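Local coordinates for protein putative NADH-depentdent flavin oxidoreductase (Cupriavidus metallidurans, PDB 5OCS) that probably acts as an Old Yellow Enzyme-type ene-reductase, using FMN to pass electrons from a nicotinamide coenzyme to its substrate, at residues D[50-61]-D[95-103]; D[255-266]-D[289-300]. One frame throughout, in Å; residues are numbered along the deposited sequence.

How the interactions relate
Both interactions are neighbouring-strand pairs of one closed eight-stranded parallel barrel: interaction 1 joins the second and third strands, interaction 2 the sixth and seventh. Their centres lie about 17 Å apart, yet they meet through the barrel interior, where Leu-52 CD2 packs 4.0 Å from Met-298 CE and Ile-54 CD1 4.1 Å from His-263 CE1. A polar link runs beside this packing, since Glu-176 of the fourth strand takes hydrogen bonds with both Gln-100 and His-263. Toward the FMN site the two converge on Arg-231, an FMN-binding residue: the side chain of Gln-100 comes within about 4 Å of it, and Ser-265 hydrogen-bonds to it.

Interaction 1: residues D[50-61]-D[95-103]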
ATOM      1  N   ALA D  50      -7.343  10.138  -0.838  1.00  9.59           N
ATOM      2  CA  ALA D  50      -7.038  11.575  -0.774  1.00  9.51           C
ATOM      3  C   ALA D  50      -7.406  12.205  -2.120  1.00  9.48           C
ATOM      4  O   ALA D  50      -7.455  11.538  -3.175  1.00  9.64           O
ATOM      5  CB  ALA D  50      -5.540  11.772  -0.507  1.00  9.96           C
ATOM      6  N   GLY D  51      -7.581  13.518  -2.110  1.00  9.01           N
ATOM      7  CA  GLY D  51      -7.846  14.244  -3.318  1.00  9.03           C
ATOM      8  C   GLY D  51      -6.672  14.478  -4.239  1.00  8.57           C
ATOM      9  O   GLY D  51      -6.822  14.476  -5.477  1.00  8.73           O
ATOM     10  N   LEU D  52      -5.495  14.634  -3.638  1.00  8.68           N
ATOM     11  CA  LEU D  52      -4.333  15.098  -4.328  1.00  8.25           C
ATOM     12  C   LEU D  52      -3.095  14.331  -3.829  1.00  7.87           C
ATOM     13  O   LEU D  52      -2.847  14.189  -2.629  1.00  7.39           O
ATOM     14  CB  LEU D  52      -4.184  16.593  -4.053  1.00  8.76           C
ATOM     15  CG  LEU D  52      -2.980  17.224  -4.732  1.00  9.01           C
ATOM     16  CD1 LEU D  52      -3.006  17.134  -6.269  1.00  9.12           C
ATOM     17  CD2 LEU D  52      -2.791  18.659  -4.257  1.00  9.57           C
ATOM     18  N   LEU D  53      -2.322  13.840  -4.779  1.00  8.22           N
ATOM     19  CA  LEU D  53      -1.019  13.268  -4.472  1.00  8.14           C
ATOM     20  C   LEU D  53       0.040  14.201  -5.048  1.00  8.17           C
ATOM     21  O   LEU D  53      -0.043  14.627  -6.226  1.00  8.77           O
ATOM     22  CB  LEU D  53      -0.909  11.891  -5.127  1.00  8.40           C
ATOM     23  CG  LEU D  53       0.486  11.259  -5.176  1.00  9.29           C
ATOM     24  CD1 LEU D  53       1.087  11.011  -3.816  1.00  9.47           C
ATOM     25  CD2 LEU D  53       0.402   9.964  -5.960  1.00 10.56           C
ATOM     26  N   ILE D  54       1.060  14.526  -4.257  1.00  8.25           N
ATOM     27  CA  ILE D  54       2.183  15.299  -4.730  1.00  8.31           C
ATOM     28  C   ILE D  54       3.393  14.407  -4.611  1.00  8.25           C
ATOM     29  O   ILE D  54       3.773  14.075  -3.480  1.00  8.52           O
ATOM     30  CB  ILE D  54       2.433  16.571  -3.885  1.00  8.48           C
ATOM     31  CG1 ILE D  54       1.139  17.369  -3.723  1.00  8.35           C
ATOM     32  CG2 ILE D  54       3.504  17.429  -4.557  1.00  8.96           C
ATOM     33  CD1 ILE D  54       1.242  18.606  -2.836  1.00  8.85           C
ATOM     34  N   ILE D  55       3.967  14.035  -5.765  1.00  8.34           N
ATOM     35  CA  ILE D  55       5.140  13.203  -5.819  1.00  8.44           C
ATOM     36  C   ILE D  55       6.317  13.956  -5.173  1.00  8.68           C
ATOM     37  O   ILE D  55       6.398  15.190  -5.288  1.00  8.88           O
ATOM     38  CB  ILE D  55       5.450  12.757  -7.274  1.00  8.81           C
ATOM     39  CG1 ILE D  55       4.401  11.739  -7.766  1.00  8.84           C
ATOM     40  CG2 ILE D  55       6.829  12.104  -7.407  1.00  9.37           C
ATOM     41  CD1 ILE D  55       4.324  11.598  -9.270  1.00  9.11           C
ATOM     42  N   GLU D  56       7.202  13.198  -4.524  1.00  8.52           N
ATOM     43  CA  GLU D  56       8.354  13.714  -3.828  1.00  8.30           C
ATOM     44  C   GLU D  56       9.216  14.666  -4.663  1.00  8.05           C
ATOM     45  O   GLU D  56       9.196  14.653  -5.894  1.00  8.29           O
ATOM     46  CB  GLU D  56       9.272  12.571  -3.391  1.00  8.36           C
ATOM     47  CG  GLU D  56       9.966  11.850  -4.524  1.00  9.03           C
ATOM     48  CD  GLU D  56      10.604  10.543  -4.070  1.00  9.31           C
ATOM     49  OE1 GLU D  56      11.731  10.577  -3.514  1.00  9.52           O
ATOM     50  OE2 GLU D  56       9.967   9.492  -4.271  1.00  9.63           O
ATOM     51  N   ALA D  57      10.046  15.407  -3.958  1.00  7.93           N
ATOM     52  CA  ALA D  57      11.038  16.277  -4.575  1.00  8.32           C
ATOM     53  C   ALA D  57      11.780  15.577  -5.698  1.00  8.27           C
ATOM     54  O   ALA D  57      12.531  14.583  -5.487  1.00  9.72           O
ATOM     55  CB  ALA D  57      12.037  16.785  -3.522  1.00  8.13           C
ATOM     56  N   THR D  58      11.562  16.071  -6.909  1.00  8.25           N
ATOM     57  CA  THR D  58      12.110  15.481  -8.081  1.00  8.54           C
ATOM     58  C   THR D  58      13.149  16.423  -8.688  1.00  8.41           C
ATOM     59  O   THR D  58      12.821  17.537  -9.098  1.00  8.69           O
ATOM     60  CB  THR D  58      10.968  15.184  -9.062  1.00  9.48           C
ATOM     61  OG1 THR D  58      10.126  14.182  -8.464  1.00  9.75           O
ATOM     62  CG2 THR D  58      11.505  14.654 -10.394  1.00  9.76           C
ATOM     63  N   ALA D  59      14.397  15.963  -8.700  1.00  8.92           N
ATOM     64  CA  ALA D  59      15.546  16.779  -9.091  1.00  9.77           C
ATOM     65  C   ALA D  59      15.473  17.166 -10.558  1.00  9.76           C
ATOM     66  O   ALA D  59      15.223  16.324 -11.434  1.00 10.20           O
ATOM     67  CB  ALA D  59      16.843  16.033  -8.797  1.00  9.33           C
ATOM     68  N   VAL D  60      15.697  18.452 -10.823  1.00 10.45           N
ATOM     69  CA  VAL D  60      15.778  18.969 -12.172  1.00 10.26           C
ATOM     70  C   VAL D  60      17.131  18.689 -12.865  1.00 10.53           C
ATOM     71  O   VAL D  60      17.244  18.895 -14.073  1.00 10.90           O
ATOM     72  CB  VAL D  60      15.375  20.482 -12.240  1.00 10.51           C
ATOM     73  CG1 VAL D  60      13.968  20.684 -11.664  1.00 10.52           C
ATOM     74  CG2 VAL D  60      16.396  21.371 -11.504  1.00 11.19           C
ATOM     75  N   SER D  61      18.117  18.212 -12.123  1.00 10.79           N
ATOM     76  CA  SER D  61      19.437  17.883 -12.669  1.00 10.78           C
ATOM     77  C   SER D  61      20.071  16.993 -11.660  1.00 11.49           C
ATOM     78  O   SER D  61      19.688  17.004 -10.494  1.00 10.58           O
ATOM     79  CB  SER D  61      20.274  19.165 -12.861  1.00 10.86           C
ATOM     80  OG  SER D  61      20.511  19.849 -11.638  1.00 11.00           O
ATOM     81  N   ILE D  95      -7.196   9.606  -8.426  1.00 10.25           N
ATOM     82  CA  ILE D  95      -6.547  10.706  -7.751  1.00 10.02           C
ATOM     83  C   ILE D  95      -5.845  11.656  -8.725  1.00  9.27           C
ATOM     84  O   ILE D  95      -5.407  11.278  -9.816  1.00  9.18           O
ATOM     85  CB  ILE D  95      -5.533  10.181  -6.688  1.00 10.80           C
ATOM     86  CG1 ILE D  95      -5.288  11.232  -5.597  1.00 11.39           C
ATOM     87  CG2 ILE D  95      -4.238   9.703  -7.365  1.00 11.57           C
ATOM     88  CD1 ILE D  95      -4.593  10.700  -4.373  1.00 11.19           C
ATOM     89  N   ALA D  96      -5.742  12.910  -8.327  1.00  8.31           N
ATOM     90  CA  ALA D  96      -4.962  13.886  -9.077  1.00  8.33           C
ATOM     91  C   ALA D  96      -3.507  13.714  -8.715  1.00  8.48           C
ATOM     92  O   ALA D  96      -3.186  13.647  -7.542  1.00  7.98           O
ATOM     93  CB  ALA D  96      -5.398  15.312  -8.692  1.00  8.83           C
ATOM     94  N   VAL D  97      -2.679  13.579  -9.727  1.00  8.11           N
ATOM     95  CA  VAL D  97      -1.257  13.311  -9.552  1.00  8.37           C
ATOM     96  C   VAL D  97      -0.489  14.535  -9.981  1.00  8.13           C
ATOM     97  O   VAL D  97      -0.573  14.932 -11.120  1.00  8.34           O
ATOM     98  CB  VAL D  97      -0.823  12.047 -10.295  1.00  8.72           C
ATOM     99  CG1 VAL D  97       0.642  11.799 -10.076  1.00  9.60           C
ATOM    100  CG2 VAL D  97      -1.622  10.865  -9.777  1.00  9.12           C
ATOM    101  N   THR D  98       0.312  15.082  -9.062  1.00  7.57           N
ATOM    102  CA  THR D  98       1.142  16.260  -9.302  1.00  7.92           C
ATOM    103  C   THR D  98       2.557  15.947  -8.836  1.00  7.84           C
ATOM    104  O   THR D  98       2.805  14.908  -8.200  1.00  8.30           O
ATOM    105  CB  THR D  98       0.586  17.488  -8.552  1.00  7.63           C
ATOM    106  OG1 THR D  98       0.579  17.262  -7.126  1.00  8.05           O
ATOM    107  CG2 THR D  98      -0.879  17.740  -9.042  1.00  7.64           C
ATOM    108  N   ILE D  99       3.491  16.850  -9.087  1.00  7.91           N
ATOM    109  CA  ILE D  99       4.884  16.571  -8.783  1.00  7.95           C
ATOM    110  C   ILE D  99       5.584  17.819  -8.254  1.00  7.84           C
ATOM    111  O   ILE D  99       5.331  18.925  -8.712  1.00  8.55           O
ATOM    112  CB  ILE D  99       5.635  16.009 -10.012  1.00  7.76           C
ATOM    113  CG1 ILE D  99       6.990  15.415  -9.616  1.00  7.85           C
ATOM    114  CG2 ILE D  99       5.747  17.044 -11.172  1.00  7.75           C
ATOM    115  CD1 ILE D  99       7.523  14.477 -10.671  1.00  8.11           C
ATOM    116  N   GLN D 100       6.456  17.627  -7.283  1.00  8.61           N
ATOM    117  CA  GLN D 100       7.305  18.710  -6.735  1.00  8.28           C
ATOM    118  C   GLN D 100       8.631  18.717  -7.468  1.00  8.10           C
ATOM    119  O   GLN D 100       9.378  17.727  -7.439  1.00  8.30           O
ATOM    120  CB  GLN D 100       7.509  18.508  -5.237  1.00  8.81           C
ATOM    121  CG  GLN D 100       8.241  19.647  -4.582  1.00  9.34           C
ATOM    122  CD  GLN D 100       8.603  19.328  -3.172  1.00  9.19           C
ATOM    123  OE1 GLN D 100       9.463  18.474  -2.920  1.00  9.65           O
ATOM    124  NE2 GLN D 100       7.999  20.044  -2.234  1.00  8.99           N
ATOM    125  N   LEU D 101       8.898  19.780  -8.232  1.00  8.27           N
ATOM    126  CA  LEU D 101      10.172  19.906  -8.901  1.00  7.75           C
ATOM    127  C   LEU D 101      11.114  20.674  -7.970  1.00  8.24           C
ATOM    128  O   LEU D 101      10.719  21.684  -7.359  1.00  7.96           O
ATOM    129  CB  LEU D 101       9.990  20.629 -10.220  1.00  8.22           C
ATOM    130  CG  LEU D 101       9.247  19.914 -11.329  1.00  8.70           C
ATOM    131  CD1 LEU D 101       9.278  20.801 -12.572  1.00  9.18           C
ATOM    132  CD2 LEU D 101       9.815  18.522 -11.638  1.00  9.11           C
ATOM    133  N   ALA D 102      12.356  20.218  -7.911  1.00  7.88           N
ATOM    134  CA  ALA D 102      13.268  20.598  -6.845  1.00  8.63           C
ATOM    135  C   ALA D 102      14.706  20.733  -7.310  1.00  8.58           C
ATOM    136  O   ALA D 102      15.131  20.155  -8.284  1.00  9.20           O
ATOM    137  CB  ALA D 102      13.188  19.569  -5.735  1.00  8.74           C
ATOM    138  N   HIS D 103      15.451  21.532  -6.559  1.00  9.04           N
ATOM    139  CA  HIS D 103      16.890  21.638  -6.667  1.00  9.59           C
ATOM    140  C   HIS D 103      17.384  21.989  -5.243  1.00  9.32           C
ATOM    141  O   HIS D 103      16.920  22.971  -4.652  1.00  8.78           O
ATOM    142  CB  HIS D 103      17.250  22.755  -7.623  1.00 10.44           C
ATOM    143  CG  HIS D 103      18.693  22.772  -8.010  1.00 10.44           C
ATOM    144  ND1 HIS D 103      19.712  22.918  -7.093  1.00 11.03           N
ATOM    145  CD2 HIS D 103      19.281  22.720  -9.218  1.00 10.98           C
ATOM    146  CE1 HIS D 103      20.871  22.919  -7.725  1.00 11.46           C
ATOM    147  NE2 HIS D 103      20.629  22.801  -9.023  1.00 11.36           N
TER
HETATM  148  O   HOH W   1       9.723  16.479  -0.982  1.00 23.28           O
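Ile-95 turns toward the backbone of Ala-50 and Gly-51, its CD1 3.2 Å from Ala-50 O and also against Ala-50 CB and Leu-53 CB. Leu-52 turns into the barrel, and its CD1 meets Thr-98 CG2 at 3.5 Å, the two side chains crossing at about a right angle. The carbonyl of Leu-53 is gripped twice by Thr-98. Its amide approaches almost straight on, while the hydroxyl, held between backbone N and carbonyl carbon (chi1 61°), bends back so that OG1 comes 2.9 Å from Leu-53 O, tilted 31° from the carbonyl plane. Threonine thus settles its own polar group within the buried wall. Ile-54 lays CG1 beside that hydroxyl, and Ile-55 faces outward, its CD1 against Val-97 CG1 and its CB against Ile-99 CG1.

This parallel pair belongs to a beta-alpha-beta unit of the TIM barrel: the connecting helix 76-92 covers the outer face through Val-97 and Ile-99, which suits their branched apolar side chains.

Glu-56 leaves the pair, and its OE1 accepts a hydrogen bond from the backbone N of Gln-26. Here the register slips by one residue in a beta bulge, beside Ala-57 and Gln-100, both FMN-binding residues. Ala-57 CB lies only 3.1 Å from Gln-100 OE1, a fit for a small side chain, and a bridging water sits 3.2 Å from Ala-57 N and 2.8 Å from Gln-100 OE1; Gln-100 NE2 is taken by Glu-176. Thr-58 resumes the ladder, its N bonded to Gln-100 O and its hydroxyl given to Glu-56 O, while the Ile-99 side chain crosses that of Thr-58 at about a right angle, CD1 toward OG1. Val-60 closes the ladder with Ala-102 O, its CG2 at the edge of the His-103 ring, 3.9 Å from CD2.

Interaction 2: residues D[255-266]-D[289-300]; sequences KARGSAAVHVST and VKAEVGLPTMAV
Met-298 lays its sulfur over one face of the His-263 ring, SD standing 4.3 Å from the ring centroid, a Met-aromatic contact in the barrel interior. The two side chains cross at about a right angle, and the ring is held from both nitrogens, ND1 by Glu-176 and NE2 by Ser-322, which should fix its rotation. The outer face is also closely packed: Val-262 CG1 meets Val-289 CG1 at 3.7 Å, apolar side chains suited to a helix-covered surface. Leu-295 fills the space between helix end and strand, its CG against Lys-255 CB and its CD1 against Val-262 CB. Four backbone hydrogen bonds stitch the strands, from Val-262 N to Pro-296 O through to Val-300 N to Val-264 O.

The helix end is more open: Lys-255 and Gly-294 are exposed to solvent. Lys-255, extended with CG anti to its backbone N (chi1 -179°), runs past Leu-295 and offers NZ to Val-293 O at 3.0 Å. Its positive charge probably complements the carbonyl end of helix 284-293, which Gly-294 leaves with positive phi. A water bridges Val-264 O and Val-300 O. Helix 284-293 makes the crossover between parallel strands 262-265 and 297-300, a beta-alpha-beta unit of the TIM barrel.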
ATOM      1  N   LYS D 255       0.438  35.105  -6.981  1.00 16.29           N
ATOM      2  CA  LYS D 255      -0.926  35.330  -7.463  1.00 17.11           C
ATOM      3  C   LYS D 255      -0.968  36.177  -8.738  1.00 17.73           C
ATOM      4  O   LYS D 255      -1.652  35.830  -9.700  1.00 16.67           O
ATOM      5  CB  LYS D 255      -1.772  35.960  -6.378  1.00 18.85           C
ATOM      6  CG  LYS D 255      -3.204  36.202  -6.802  1.00 20.37           C
ATOM      7  CD  LYS D 255      -4.091  36.488  -5.626  1.00 22.32           C
ATOM      8  CE  LYS D 255      -5.520  36.783  -6.085  1.00 26.09           C
ATOM      9  NZ  LYS D 255      -6.422  36.634  -4.913  1.00 27.78           N
ATOM     10  N   ALA D 256      -0.215  37.267  -8.765  1.00 17.96           N
ATOM     11  CA  ALA D 256      -0.163  38.149  -9.940  1.00 18.54           C
ATOM     12  C   ALA D 256       0.472  37.470 -11.142  1.00 19.18           C
ATOM     13  O   ALA D 256       0.162  37.798 -12.290  1.00 19.56           O
ATOM     14  CB  ALA D 256       0.631  39.411  -9.612  1.00 18.81           C
ATOM     15  N   ARG D 257       1.342  36.494 -10.904  1.00 17.00           N
ATOM     16  CA  ARG D 257       1.967  35.769 -11.974  1.00 17.90           C
ATOM     17  C   ARG D 257       1.241  34.463 -12.339  1.00 16.94           C
ATOM     18  O   ARG D 257       1.770  33.679 -13.060  1.00 16.39           O
ATOM     19  CB  ARG D 257       3.431  35.512 -11.624  1.00 19.06           C
ATOM     20  CG  ARG D 257       4.255  36.813 -11.636  1.00 20.13           C
ATOM     21  CD  ARG D 257       5.590  36.630 -10.975  1.00 21.58           C
ATOM     22  NE  ARG D 257       6.208  37.914 -10.601  1.00 24.02           N
ATOM     23  CZ  ARG D 257       7.408  38.342 -10.992  1.00 24.02           C
ATOM     24  NH1 ARG D 257       8.186  37.622 -11.788  1.00 24.27           N
ATOM     25  NH2 ARG D 257       7.851  39.514 -10.550  1.00 25.92           N
ATOM     26  N   GLY D 258       0.031  34.254 -11.864  1.00 15.81           N
ATOM     27  CA  GLY D 258      -0.753  33.105 -12.335  1.00 15.85           C
ATOM     28  C   GLY D 258      -0.502  31.799 -11.609  1.00 14.68           C
ATOM     29  O   GLY D 258      -0.913  30.741 -12.094  1.00 15.90           O
ATOM     30  N   SER D 259       0.158  31.843 -10.460  1.00 14.20           N
ATOM     31  CA  SER D 259       0.100  30.691  -9.529  1.00 13.60           C
ATOM     32  C   SER D 259      -1.300  30.219  -9.199  1.00 13.49           C
ATOM     33  O   SER D 259      -2.202  31.025  -8.978  1.00 14.89           O
ATOM     34  CB  SER D 259       0.839  30.997  -8.225  1.00 13.98           C
ATOM     35  OG  SER D 259       1.070  29.764  -7.540  1.00 12.64           O
ATOM     36  N   ALA D 260      -1.511  28.901  -9.185  1.00 12.79           N
ATOM     37  CA  ALA D 260      -2.785  28.314  -8.816  1.00 13.28           C
ATOM     38  C   ALA D 260      -3.042  28.264  -7.314  1.00 13.24           C
ATOM     39  O   ALA D 260      -4.181  28.136  -6.876  1.00 13.89           O
ATOM     40  CB  ALA D 260      -2.887  26.905  -9.387  1.00 13.75           C
ATOM     41  N   ALA D 261      -1.959  28.323  -6.532  1.00 12.99           N
ATOM     42  CA  ALA D 261      -2.025  28.133  -5.118  1.00 12.42           C
ATOM     43  C   ALA D 261      -0.745  28.609  -4.489  1.00 11.65           C
ATOM     44  O   ALA D 261       0.213  28.998  -5.162  1.00 12.88           O
ATOM     45  CB  ALA D 261      -2.266  26.649  -4.793  1.00 12.50           C
ATOM     46  N   VAL D 262      -0.725  28.534  -3.176  1.00 12.43           N
ATOM     47  CA  VAL D 262       0.531  28.548  -2.431  1.00 12.20           C
ATOM     48  C   VAL D 262       0.469  27.476  -1.335  1.00 11.30           C
ATOM     49  O   VAL D 262      -0.552  27.300  -0.648  1.00 11.44           O
ATOM     50  CB  VAL D 262       0.872  29.969  -1.895  1.00 13.41           C
ATOM     51  CG1 VAL D 262      -0.143  30.418  -0.882  1.00 13.41           C
ATOM     52  CG2 VAL D 262       2.263  30.001  -1.264  1.00 14.12           C
ATOM     53  N   HIS D 263       1.562  26.717  -1.190  1.00 10.06           N
ATOM     54  CA  HIS D 263       1.636  25.669  -0.208  1.00  9.64           C
ATOM     55  C   HIS D 263       2.581  26.160   0.870  1.00  9.50           C
ATOM     56  O   HIS D 263       3.770  26.366   0.597  1.00  9.50           O
ATOM     57  CB  HIS D 263       2.160  24.395  -0.889  1.00  9.20           C
ATOM     58  CG  HIS D 263       2.066  23.159  -0.053  1.00  9.95           C
ATOM     59  ND1 HIS D 263       2.357  21.904  -0.568  1.00  9.64           N
ATOM     60  CD2 HIS D 263       1.681  22.953   1.226  1.00 10.46           C
ATOM     61  CE1 HIS D 263       2.180  20.994   0.377  1.00 10.22           C
ATOM     62  NE2 HIS D 263       1.782  21.601   1.474  1.00  9.97           N
ATOM     63  N   VAL D 264       2.059  26.336   2.076  1.00 10.20           N
ATOM     64  CA  VAL D 264       2.765  27.073   3.141  1.00 10.56           C
ATOM     65  C   VAL D 264       3.265  26.071   4.155  1.00 11.65           C
ATOM     66  O   VAL D 264       2.463  25.388   4.784  1.00 11.16           O
ATOM     67  CB  VAL D 264       1.833  28.089   3.822  1.00 11.03           C
ATOM     68  CG1 VAL D 264       2.526  28.796   4.975  1.00 11.80           C
ATOM     69  CG2 VAL D 264       1.277  29.099   2.803  1.00 11.11           C
ATOM     70  N   SER D 265       4.589  25.978   4.326  1.00 12.11           N
ATOM     71  CA  SER D 265       5.144  25.136   5.375  1.00 14.29           C
ATOM     72  C   SER D 265       4.968  25.799   6.740  1.00 13.30           C
ATOM     73  O   SER D 265       4.549  26.945   6.818  1.00 14.12           O
ATOM     74  CB  SER D 265       6.596  24.792   5.077  1.00 15.28           C
ATOM     75  OG  SER D 265       6.601  23.756   4.058  1.00 19.08           O
ATOM     76  N   THR D 266       5.241  25.080   7.827  1.00 11.94           N
ATOM     77  CA  THR D 266       4.770  25.546   9.139  1.00 11.66           C
ATOM     78  C   THR D 266       5.615  26.645   9.726  1.00 11.95           C
ATOM     79  O   THR D 266       5.273  27.147  10.778  1.00 12.69           O
ATOM     80  CB  THR D 266       4.751  24.429  10.210  1.00 11.97           C
ATOM     81  OG1 THR D 266       6.091  23.997  10.467  1.00 12.68           O
ATOM     82  CG2 THR D 266       3.905  23.234   9.753  1.00 11.86           C
ATOM     83  N   VAL D 289      -1.728  33.884   5.410  1.00 14.28           N
ATOM     84  CA  VAL D 289      -1.499  33.975   3.967  1.00 15.69           C
ATOM     85  C   VAL D 289      -2.813  33.842   3.179  1.00 15.32           C
ATOM     86  O   VAL D 289      -3.014  34.532   2.188  1.00 14.64           O
ATOM     87  CB  VAL D 289      -0.466  32.932   3.481  1.00 15.41           C
ATOM     88  CG1 VAL D 289      -0.398  32.821   1.966  1.00 16.09           C
ATOM     89  CG2 VAL D 289       0.919  33.262   4.021  1.00 15.36           C
ATOM     90  N   LYS D 290      -3.671  32.932   3.629  1.00 15.61           N
ATOM     91  CA  LYS D 290      -5.001  32.763   3.064  1.00 15.82           C
ATOM     92  C   LYS D 290      -5.824  34.067   3.154  1.00 17.08           C
ATOM     93  O   LYS D 290      -6.395  34.517   2.160  1.00 17.55           O
ATOM     94  CB  LYS D 290      -5.726  31.645   3.785  1.00 16.06           C
ATOM     95  CG  LYS D 290      -7.147  31.374   3.272  1.00 15.54           C
ATOM     96  CD  LYS D 290      -7.737  30.087   3.837  1.00 15.87           C
ATOM     97  CE  LYS D 290      -9.274  30.118   3.908  1.00 16.46           C
ATOM     98  NZ  LYS D 290      -9.853  30.301   2.552  1.00 16.03           N
ATOM     99  N   ALA D 291      -5.891  34.621   4.359  1.00 17.78           N
ATOM    100  CA  ALA D 291      -6.712  35.794   4.606  1.00 19.24           C
ATOM    101  C   ALA D 291      -6.227  36.986   3.806  1.00 21.47           C
ATOM    102  O   ALA D 291      -7.049  37.698   3.236  1.00 23.77           O
ATOM    103  CB  ALA D 291      -6.738  36.128   6.077  1.00 19.41           C
ATOM    104  N   GLU D 292      -4.914  37.194   3.733  1.00 20.16           N
ATOM    105  CA  GLU D 292      -4.377  38.407   3.103  1.00 20.10           C
ATOM    106  C   GLU D 292      -4.195  38.351   1.583  1.00 20.99           C
ATOM    107  O   GLU D 292      -4.303  39.374   0.919  1.00 21.39           O
ATOM    108  CB  GLU D 292      -3.038  38.794   3.720  1.00 20.08           C
ATOM    109  CG  GLU D 292      -3.110  39.173   5.196  1.00 20.44           C
ATOM    110  CD  GLU D 292      -1.873  39.869   5.698  1.00 19.80           C
ATOM    111  OE1 GLU D 292      -1.044  40.320   4.889  1.00 21.67           O
ATOM    112  OE2 GLU D 292      -1.725  39.956   6.923  1.00 19.33           O
ATOM    113  N   VAL D 293      -3.850  37.184   1.044  1.00 18.87           N
ATOM    114  CA  VAL D 293      -3.558  37.052  -0.374  1.00 19.11           C
ATOM    115  C   VAL D 293      -4.740  36.462  -1.168  1.00 20.09           C
ATOM    116  O   VAL D 293      -4.938  36.825  -2.332  1.00 20.93           O
ATOM    117  CB  VAL D 293      -2.278  36.233  -0.610  1.00 19.19           C
ATOM    118  CG1 VAL D 293      -1.947  36.134  -2.091  1.00 19.15           C
ATOM    119  CG2 VAL D 293      -1.108  36.883   0.121  1.00 18.60           C
ATOM    120  N   GLY D 294      -5.481  35.532  -0.572  1.00 19.96           N
ATOM    121  CA  GLY D 294      -6.675  34.961  -1.220  1.00 21.00           C
ATOM    122  C   GLY D 294      -6.411  33.915  -2.291  1.00 20.69           C
ATOM    123  O   GLY D 294      -7.336  33.508  -2.981  1.00 20.30           O
ATOM    124  N   LEU D 295      -5.166  33.479  -2.465  1.00 18.07           N
ATOM    125  CA  LEU D 295      -4.887  32.312  -3.319  1.00 17.18           C
ATOM    126  C   LEU D 295      -5.439  31.072  -2.606  1.00 16.30           C
ATOM    127  O   LEU D 295      -5.503  31.035  -1.372  1.00 16.60           O
ATOM    128  CB  LEU D 295      -3.363  32.105  -3.525  1.00 17.85           C
ATOM    129  CG  LEU D 295      -2.538  32.731  -4.646  1.00 17.46           C
ATOM    130  CD1 LEU D 295      -1.031  32.559  -4.474  1.00 17.37           C
ATOM    131  CD2 LEU D 295      -2.981  32.213  -5.999  1.00 16.58           C
ATOM    132  N   PRO D 296      -5.773  30.003  -3.350  1.00 16.49           N
ATOM    133  CA  PRO D 296      -5.963  28.699  -2.707  1.00 15.59           C
ATOM    134  C   PRO D 296      -4.712  28.353  -1.873  1.00 15.23           C
ATOM    135  O   PRO D 296      -3.598  28.428  -2.403  1.00 15.00           O
ATOM    136  CB  PRO D 296      -6.104  27.757  -3.909  1.00 16.09           C
ATOM    137  CG  PRO D 296      -6.763  28.605  -4.928  1.00 16.21           C
ATOM    138  CD  PRO D 296      -6.157  29.964  -4.773  1.00 16.45           C
ATOM    139  N   THR D 297      -4.900  28.077  -0.597  1.00 13.67           N
ATOM    140  CA  THR D 297      -3.802  27.997   0.337  1.00 13.31           C
ATOM    141  C   THR D 297      -3.757  26.588   0.852  1.00 13.15           C
ATOM    142  O   THR D 297      -4.667  26.126   1.540  1.00 12.50           O
ATOM    143  CB  THR D 297      -3.988  28.997   1.482  1.00 13.70           C
ATOM    144  OG1 THR D 297      -4.058  30.305   0.908  1.00 13.75           O
ATOM    145  CG2 THR D 297      -2.862  28.915   2.459  1.00 14.44           C
ATOM    146  N   MET D 298      -2.694  25.885   0.509  1.00 13.52           N
ATOM    147  CA  MET D 298      -2.462  24.565   1.066  1.00 13.04           C
ATOM    148  C   MET D 298      -1.565  24.722   2.280  1.00 12.39           C
ATOM    149  O   MET D 298      -0.607  25.427   2.198  1.00 12.49           O
ATOM    150  CB  MET D 298      -1.736  23.639   0.080  1.00 15.31           C
ATOM    151  CG  MET D 298      -2.234  23.620  -1.333  1.00 18.06           C
ATOM    152  SD  MET D 298      -1.339  22.271  -2.229  1.00 24.02           S
ATOM    153  CE  MET D 298      -1.920  22.557  -3.899  1.00 25.81           C
ATOM    154  N   ALA D 299      -1.885  24.090   3.387  1.00 11.46           N
ATOM    155  CA  ALA D 299      -1.093  24.179   4.577  1.00 11.17           C
ATOM    156  C   ALA D 299      -0.551  22.811   4.945  1.00 10.14           C
ATOM    157  O   ALA D 299      -1.298  21.825   4.974  1.00  9.43           O
ATOM    158  CB  ALA D 299      -1.929  24.691   5.716  1.00 11.82           C
ATOM    159  N   VAL D 300       0.746  22.771   5.242  1.00  9.99           N
ATOM    160  CA  VAL D 300       1.341  21.588   5.878  1.00  9.95           C
ATOM    161  C   VAL D 300       0.684  21.429   7.218  1.00 10.63           C
ATOM    162  O   VAL D 300       0.670  22.390   8.041  1.00 11.43           O
ATOM    163  CB  VAL D 300       2.835  21.750   6.091  1.00 10.21           C
ATOM    164  CG1 VAL D 300       3.376  20.580   6.918  1.00 11.11           C
ATOM    165  CG2 VAL D 300       3.548  21.803   4.753  1.00  9.77           C
TER
HETATM  166  O   HOH W   2       1.371  25.267   7.574  1.00 13.89           O